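Local coordinates for protein broad specificity aminotransferase (Leishmania mexicana, PDB 4WB0) that probably transfers amino groups between a broad range of amino acids and 2-oxo acids, using pyridoxal 5'-phosphate as cofactor in a homodimer, at residues L253-S258 / A268-L273; Q191-P196 / N356-F361. All coordinates share one frame; numbering follows the deposited sequence.

Interaction 1 of 2, residues L253-S258 / A268-L273. With CAC (cacodylate ion), chain C.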
ATOM      1  N   LEU A 253      17.968  -2.781   0.337  1.00 17.84           N
ATOM      2  CA  LEU A 253      17.384  -4.113   0.621  1.00 17.87           C
ATOM      3  C   LEU A 253      15.911  -4.060   0.897  1.00 19.58           C
ATOM      4  O   LEU A 253      15.446  -3.260   1.701  1.00 21.50           O
ATOM      5  CB  LEU A 253      18.088  -4.738   1.819  1.00 18.72           C
ATOM      6  CG  LEU A 253      17.778  -6.201   2.154  1.00 22.99           C
ATOM      7  CD1 LEU A 253      19.051  -6.831   2.675  1.00 28.27           C
ATOM      8  CD2 LEU A 253      16.713  -6.235   3.174  1.00 25.17           C
ATOM      9  N   ALA A 254      15.201  -4.916   0.184  1.00 20.23           N
ATOM     10  CA  ALA A 254      13.728  -5.115   0.308  1.00 23.23           C
ATOM     11  C   ALA A 254      13.421  -6.382   1.082  1.00 24.53           C
ATOM     12  O   ALA A 254      13.885  -7.459   0.741  1.00 23.40           O
ATOM     13  CB  ALA A 254      13.110  -5.166  -1.050  1.00 23.82           C
ATOM     14  N   GLN A 255      12.653  -6.231   2.156  1.00 21.21           N
ATOM     15  CA  GLN A 255      12.416  -7.294   3.121  1.00 18.93           C
ATOM     16  C   GLN A 255      10.931  -7.578   3.249  1.00 20.01           C
ATOM     17  O   GLN A 255      10.144  -6.631   3.308  1.00 21.60           O
ATOM     18  CB  GLN A 255      12.992  -6.864   4.437  1.00 22.22           C
ATOM     19  CG  GLN A 255      12.790  -7.770   5.553  1.00 27.79           C
ATOM     20  CD  GLN A 255      13.448  -7.170   6.780  1.00 31.06           C
ATOM     21  OE1 GLN A 255      13.100  -6.052   7.210  1.00 30.60           O
ATOM     22  NE2 GLN A 255      14.429  -7.865   7.304  1.00 31.58           N
ATOM     23  N   SER A 256      10.587  -8.851   3.347  1.00 20.16           N
ATOM     24  CA  SER A 256       9.215  -9.359   3.529  1.00 19.06           C
ATOM     25  C   SER A 256       9.087 -10.283   4.752  1.00 21.61           C
ATOM     26  O   SER A 256       9.984 -11.090   5.022  1.00 20.06           O
ATOM     27  CB  SER A 256       8.774 -10.110   2.310  1.00 20.41           C
ATOM     28  OG  SER A 256       7.491 -10.739   2.492  1.00 21.78           O
ATOM     29  N   PHE A 257       7.972 -10.150   5.463  1.00 20.07           N
ATOM     30  CA  PHE A 257       7.571 -11.071   6.524  1.00 19.99           C
ATOM     31  C   PHE A 257       6.411 -11.985   6.119  1.00 20.86           C
ATOM     32  O   PHE A 257       5.813 -12.682   6.948  1.00 19.29           O
ATOM     33  CB  PHE A 257       7.255 -10.260   7.772  1.00 22.50           C
ATOM     34  CG  PHE A 257       8.485  -9.731   8.419  1.00 21.90           C
ATOM     35  CD1 PHE A 257       8.990  -8.516   8.022  1.00 21.81           C
ATOM     36  CD2 PHE A 257       9.180 -10.470   9.366  1.00 24.53           C
ATOM     37  CE1 PHE A 257      10.129  -8.035   8.540  1.00 23.09           C
ATOM     38  CE2 PHE A 257      10.362  -9.955   9.916  1.00 26.24           C
ATOM     39  CZ  PHE A 257      10.836  -8.736   9.465  1.00 22.43           C
ATOM     40  N   SER A 258       6.047 -11.996   4.833  1.00 19.02           N
ATOM     41  CA  SER A 258       4.929 -12.828   4.410  1.00 20.29           C
ATOM     42  C   SER A 258       5.186 -14.293   4.639  1.00 19.34           C
ATOM     43  O   SER A 258       4.306 -15.029   5.100  1.00 21.13           O
ATOM     44  CB  SER A 258       4.631 -12.624   2.920  1.00 21.02           C
ATOM     45  OG  SER A 258       4.212 -11.283   2.702  1.00 23.76           O
ATOM     46  N   ALA A 268       3.592  -6.831   5.568  1.00 21.32           N
ATOM     47  CA  ALA A 268       4.609  -6.266   6.430  1.00 20.45           C
ATOM     48  C   ALA A 268       6.009  -6.452   5.850  1.00 20.96           C
ATOM     49  O   ALA A 268       6.458  -7.589   5.626  1.00 21.98           O
ATOM     50  CB  ALA A 268       4.522  -6.950   7.831  1.00 22.15           C
ATOM     51  N   GLY A 269       6.671  -5.353   5.544  1.00 22.71           N
ATOM     52  CA  GLY A 269       8.057  -5.438   5.088  1.00 23.88           C
ATOM     53  C   GLY A 269       8.784  -4.154   5.330  1.00 20.68           C
ATOM     54  O   GLY A 269       8.243  -3.226   5.931  1.00 20.50           O
ATOM     55  N   THR A 270      10.021  -4.074   4.855  1.00 19.96           N
ATOM     56  CA  THR A 270      10.806  -2.831   5.000  1.00 17.72           C
ATOM     57  C   THR A 270      11.652  -2.611   3.749  1.00 20.22           C
ATOM     58  O   THR A 270      12.028  -3.583   3.029  1.00 20.28           O
ATOM     59  CB  THR A 270      11.790  -2.814   6.209  1.00 23.56           C
ATOM     60  OG1 THR A 270      12.825  -3.784   5.983  1.00 22.51           O
ATOM     61  CG2 THR A 270      11.078  -3.079   7.567  1.00 23.19           C
ATOM     62  N   LEU A 271      12.011  -1.344   3.556  1.00 19.23           N
ATOM     63  CA  LEU A 271      13.029  -0.970   2.596  1.00 21.07           C
ATOM     64  C   LEU A 271      14.147  -0.243   3.379  1.00 20.19           C
ATOM     65  O   LEU A 271      13.872   0.685   4.164  1.00 20.59           O
ATOM     66  CB  LEU A 271      12.430  -0.083   1.506  1.00 20.67           C
ATOM     67  CG  LEU A 271      13.500   0.380   0.503  1.00 20.21           C
ATOM     68  CD1 LEU A 271      14.025  -0.736  -0.375  1.00 17.84           C
ATOM     69  CD2 LEU A 271      12.908   1.476  -0.294  1.00 21.42           C
ATOM     70  N   SER A 272      15.398  -0.665   3.194  1.00 20.17           N
ATOM     71  CA  SER A 272      16.520  -0.029   3.884  1.00 19.09           C
ATOM     72  C   SER A 272      17.694   0.263   2.933  1.00 21.24           C
ATOM     73  O   SER A 272      17.921  -0.442   1.947  1.00 20.97           O
ATOM     74  CB  SER A 272      16.980  -0.913   5.070  1.00 20.14           C
ATOM     75  OG  SER A 272      17.483  -2.157   4.626  1.00 19.31           O
ATOM     76  N   LEU A 273      18.441   1.301   3.263  1.00 20.52           N
ATOM     77  CA  LEU A 273      19.657   1.693   2.528  1.00 21.41           C
ATOM     78  C   LEU A 273      20.796   1.925   3.471  1.00 21.47           C
ATOM     79  O   LEU A 273      20.673   2.726   4.420  1.00 23.25           O
ATOM     80  CB  LEU A 273      19.450   2.966   1.719  1.00 22.92           C
ATOM     81  CG  LEU A 273      20.690   3.536   1.009  1.00 22.89           C
ATOM     82  CD1 LEU A 273      21.098   2.574  -0.085  1.00 23.98           C
ATOM     83  CD2 LEU A 273      20.434   4.879   0.395  1.00 24.62           C
TER
HETATM   84 AS   CAC C 501       5.181 -10.309  -1.031  0.96 47.67          AS
HETATM   85  O1  CAC C 501       4.014 -11.011   0.089  0.96 26.77           O
HETATM   86  O2  CAC C 501       4.833  -8.654  -1.373  0.96 28.12           O
HETATM   87  C1  CAC C 501       7.020 -10.617  -0.445  0.96 57.11           C
HETATM   88  C2  CAC C 501       5.021 -11.256  -2.737  0.96146.49           C
HETATM   89  O   HOH W   1      15.073  -3.581   4.544  1.00 21.16           O
HETATM   90  O   HOH W   2       3.584  -9.620   4.964  1.00 27.61           O
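L253-S256 pairs with G269-S272 as antiparallel strands of a β hairpin, their axes 4.7 Å apart at closest approach. L253 with S272 and Q255 with T270 are hydrogen-bonded pairs, alternating with the non-hydrogen-bonded pairs A254-L271 and S256-G269. One bond continues the ladder beyond the first strand, from F257 N to A268 O (3.0 Å); the same oxygen also lies in plane at the edge of the F257 ring. At G269 the strands come close, with Q255 O 3.0 Å from its CA. Q255 and T270 run side by side on one face, and T270 OG1 donates to Q255 OE1 over 2.6 Å from above the amide plane. The threonine oxygen sits between its backbone N and carbonyl carbon (chi1 67°), facing the glutamine. A water gives hydrogens to T270 OG1 and L253 O and bonds S272 OG. At the strand's end, S256 OG accepts from S258 N (3.0 Å), an ST turn. S258 OG donates to O1 of a cacodylate ion at 2.6 Å; T113, R267 and the neighbouring subunit also bond the ion. This cluster matches the family's phosphate cup, so the cacodylate probably stands in for the cofactor's phosphate.

Interaction 2 of 2, residues Q191-P196 / N356-F361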
ATOM      1  N   GLN A 191      18.800 -12.397  -1.886  1.00 21.26           N
ATOM      2  CA  GLN A 191      19.676 -12.436  -0.696  1.00 22.53           C
ATOM      3  C   GLN A 191      19.934 -13.846  -0.204  1.00 23.81           C
ATOM      4  O   GLN A 191      21.039 -14.143   0.263  1.00 21.30           O
ATOM      5  CB  GLN A 191      19.084 -11.572   0.447  1.00 24.09           C
ATOM      6  CG  GLN A 191      20.118 -11.116   1.461  1.00 23.59           C
ATOM      7  CD  GLN A 191      20.459 -12.120   2.535  1.00 25.74           C
ATOM      8  OE1 GLN A 191      21.575 -12.153   3.028  1.00 26.39           O
ATOM      9  NE2 GLN A 191      19.499 -12.928   2.918  1.00 25.37           N
ATOM     10  N   CYS A 192      18.909 -14.692  -0.241  1.00 25.65           N
ATOM     11  CA  CYS A 192      19.061 -16.163  -0.078  1.00 27.51           C
ATOM     12  C   CYS A 192      17.834 -16.841  -0.688  1.00 28.95           C
ATOM     13  O   CYS A 192      16.847 -16.150  -0.995  1.00 28.82           O
ATOM     14  CB  CYS A 192      19.186 -16.565   1.376  1.00 28.63           C
ATOM     15  SG  CYS A 192      17.606 -16.446   2.262  1.00 31.67           S
ATOM     16  N   ALA A 193      17.883 -18.151  -0.901  1.00 29.43           N
ATOM     17  CA  ALA A 193      16.747 -18.897  -1.491  1.00 29.37           C
ATOM     18  C   ALA A 193      16.312 -18.245  -2.808  1.00 28.58           C
ATOM     19  O   ALA A 193      15.169 -17.765  -2.959  1.00 27.88           O
ATOM     20  CB  ALA A 193      15.572 -18.976  -0.523  1.00 31.11           C
ATOM     21  N   HIS A 194      17.236 -18.212  -3.768  1.00 26.84           N
ATOM     22  CA  HIS A 194      16.907 -17.707  -5.086  1.00 28.37           C
ATOM     23  C   HIS A 194      15.603 -18.306  -5.622  1.00 27.18           C
ATOM     24  O   HIS A 194      15.374 -19.521  -5.602  1.00 27.33           O
ATOM     25  CB  HIS A 194      18.047 -17.980  -6.061  1.00 29.69           C
ATOM     26  CG  HIS A 194      17.776 -17.472  -7.429  1.00 31.53           C
ATOM     27  ND1 HIS A 194      17.191 -18.256  -8.400  1.00 30.38           N
ATOM     28  CD2 HIS A 194      17.976 -16.251  -7.988  1.00 31.56           C
ATOM     29  CE1 HIS A 194      17.030 -17.538  -9.495  1.00 32.86           C
ATOM     30  NE2 HIS A 194      17.491 -16.316  -9.272  1.00 32.94           N
ATOM     31  N   ASN A 195      14.721 -17.415  -6.048  1.00 28.40           N
ATOM     32  CA  ASN A 195      13.450 -17.766  -6.673  1.00 28.85           C
ATOM     33  C   ASN A 195      13.530 -17.548  -8.205  1.00 28.75           C
ATOM     34  O   ASN A 195      13.654 -16.389  -8.629  1.00 28.55           O
ATOM     35  CB  ASN A 195      12.353 -16.914  -6.027  1.00 27.86           C
ATOM     36  CG  ASN A 195      10.971 -17.085  -6.697  1.00 31.25           C
ATOM     37  OD1 ASN A 195      10.748 -17.995  -7.490  1.00 31.67           O
ATOM     38  ND2 ASN A 195      10.031 -16.199  -6.347  1.00 34.92           N
ATOM     39  N   PRO A 196      13.356 -18.601  -9.045  1.00 27.83           N
ATOM     40  CA  PRO A 196      12.763 -19.904  -8.765  1.00 28.60           C
ATOM     41  C   PRO A 196      13.719 -21.089  -8.569  1.00 27.60           C
ATOM     42  O   PRO A 196      13.239 -22.178  -8.277  1.00 31.69           O
ATOM     43  CB  PRO A 196      11.905 -20.116 -10.005  1.00 31.60           C
ATOM     44  CG  PRO A 196      12.820 -19.625 -11.117  1.00 31.44           C
ATOM     45  CD  PRO A 196      13.561 -18.461 -10.520  1.00 29.31           C
ATOM     46  N   ASN A 356      18.908 -30.983  -3.361  1.00 35.80           N
ATOM     47  CA  ASN A 356      19.992 -30.019  -3.168  1.00 36.78           C
ATOM     48  C   ASN A 356      19.539 -28.575  -3.192  1.00 34.73           C
ATOM     49  O   ASN A 356      20.197 -27.705  -2.654  1.00 34.64           O
ATOM     50  CB  ASN A 356      21.071 -30.262  -4.225  1.00 38.47           C
ATOM     51  CG  ASN A 356      21.822 -31.557  -3.970  1.00 44.47           C
ATOM     52  OD1 ASN A 356      21.863 -32.035  -2.834  1.00 46.68           O
ATOM     53  ND2 ASN A 356      22.382 -32.141  -5.015  1.00 45.36           N
ATOM     54  N   GLN A 357      18.415 -28.317  -3.833  1.00 35.19           N
ATOM     55  CA  GLN A 357      17.825 -26.984  -3.855  1.00 33.26           C
ATOM     56  C   GLN A 357      17.286 -26.638  -2.442  1.00 33.22           C
ATOM     57  O   GLN A 357      17.011 -27.534  -1.672  1.00 33.11           O
ATOM     58  CB  GLN A 357      16.716 -26.906  -4.918  1.00 32.01           C
ATOM     59  CG  GLN A 357      17.304 -26.846  -6.398  1.00 35.69           C
ATOM     60  CD  GLN A 357      16.289 -27.108  -7.480  1.00 36.29           C
ATOM     61  OE1 GLN A 357      15.134 -27.306  -7.181  1.00 37.00           O
ATOM     62  NE2 GLN A 357      16.731 -27.138  -8.763  1.00 38.34           N
ATOM     63  N   ILE A 358      17.190 -25.345  -2.115  1.00 30.12           N
ATOM     64  CA  ILE A 358      16.744 -24.905  -0.782  1.00 28.91           C
ATOM     65  C   ILE A 358      15.657 -23.878  -0.998  1.00 30.64           C
ATOM     66  O   ILE A 358      15.358 -23.532  -2.144  1.00 32.46           O
ATOM     67  CB  ILE A 358      17.919 -24.390   0.067  1.00 33.96           C
ATOM     68  CG1 ILE A 358      18.807 -23.427  -0.712  1.00 38.03           C
ATOM     69  CG2 ILE A 358      18.823 -25.563   0.459  1.00 35.43           C
ATOM     70  CD1 ILE A 358      18.188 -22.115  -0.969  1.00 39.46           C
ATOM     71  N   GLY A 359      15.015 -23.415   0.062  1.00 28.29           N
ATOM     72  CA  GLY A 359      13.845 -22.569  -0.101  1.00 29.09           C
ATOM     73  C   GLY A 359      12.582 -23.370  -0.171  1.00 31.67           C
ATOM     74  O   GLY A 359      12.560 -24.525   0.240  1.00 36.23           O
ATOM     75  N   MET A 360      11.514 -22.736  -0.646  1.00 29.23           N
ATOM     76  CA  MET A 360      10.219 -23.326  -0.689  1.00 29.53           C
ATOM     77  C   MET A 360       9.957 -24.092  -1.965  1.00 30.69           C
ATOM     78  O   MET A 360       9.049 -24.909  -2.023  1.00 31.65           O
ATOM     79  CB  MET A 360       9.140 -22.248  -0.554  1.00 33.41           C
ATOM     80  CG  MET A 360       9.155 -21.533   0.778  1.00 35.38           C
ATOM     81  SD  MET A 360       7.804 -20.342   0.903  1.00 49.27           S
ATOM     82  CE  MET A 360       6.514 -21.275   0.254  1.00 31.87           C
ATOM     83  N   PHE A 361      10.774 -23.840  -2.982  1.00 31.19           N
ATOM     84  CA  PHE A 361      10.494 -24.386  -4.318  1.00 33.20           C
ATOM     85  C   PHE A 361      11.494 -25.469  -4.759  1.00 35.36           C
ATOM     86  O   PHE A 361      12.562 -25.681  -4.143  1.00 31.34           O
ATOM     87  CB  PHE A 361      10.512 -23.260  -5.353  1.00 30.84           C
ATOM     88  CG  PHE A 361       9.587 -22.115  -5.014  1.00 27.65           C
ATOM     89  CD1 PHE A 361       8.224 -22.234  -5.174  1.00 29.77           C
ATOM     90  CD2 PHE A 361      10.102 -20.903  -4.581  1.00 29.97           C
ATOM     91  CE1 PHE A 361       7.375 -21.154  -4.854  1.00 31.65           C
ATOM     92  CE2 PHE A 361       9.251 -19.818  -4.265  1.00 29.60           C
ATOM     93  CZ  PHE A 361       7.930 -19.940  -4.409  1.00 28.02           C
TER
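N195 and F361 cross obliquely, the amide plane turned 23° from that of the ring, so the two flat groups lie closer to parallel than to upright. The touch is made at the carboxamide: N195 OD1 meets the ring by van der Waals contact, 4.0 Å from F361 CE2, at an oblique angle. The polar partner of this oxygen is R386 NH1, which donates a hydrogen bond to it. M360 CB sits over the centre of one face of the phenyl ring. P196, which follows a cis peptide bond, has its O 4.1 Å from F361 CB. At the other end of the contact, I358 reaches across with the tip of its longer branch. CG1 lies between backbone N and carbonyl carbon (chi1 47°), which sends CD1 to 3.6 Å from A193 CA. A193 CB meets G359 CA at 4.0 Å; G359 has a positive phi (90°), and a CB there would point into A193. No hydrogen bond links the two segments. The HNPT sequence around N195 is the family motif whose asparagine, in relatives, contacts the cofactor's ring hydroxyl. Here the loop between strand 186-190 and helix 203-215 meets the turn between helix 352-356 and strand 361-363, with R386 on strand 386-388 beside N195 and P196, while R335 of helix 314-344 binds the carbonyl oxygens of G359 and F361.

In the fold
Both contacts lie near what is probably the cofactor site. Interaction 1 lies within the loop of sequence that interaction 2 closes; their centres are 18 Å apart and their nearest atoms about 5 Å, without touching. Strand 252-256 and strand 186-190, which leads into 191-196, belong to the same mixed sheet, with strand 219-224 between them. The cacodylate marks what is probably the phosphate end of the pocket: its C2 is 7.9 Å from N195 ND2 of interaction 2. Loops at the ends of the sheet's strands, with helix 111-123 and the partner subunit, probably form the phosphate cup; the loop after 186-190 carries the asparagine expected near the pyridine ring, and 356-361 packs against that loop.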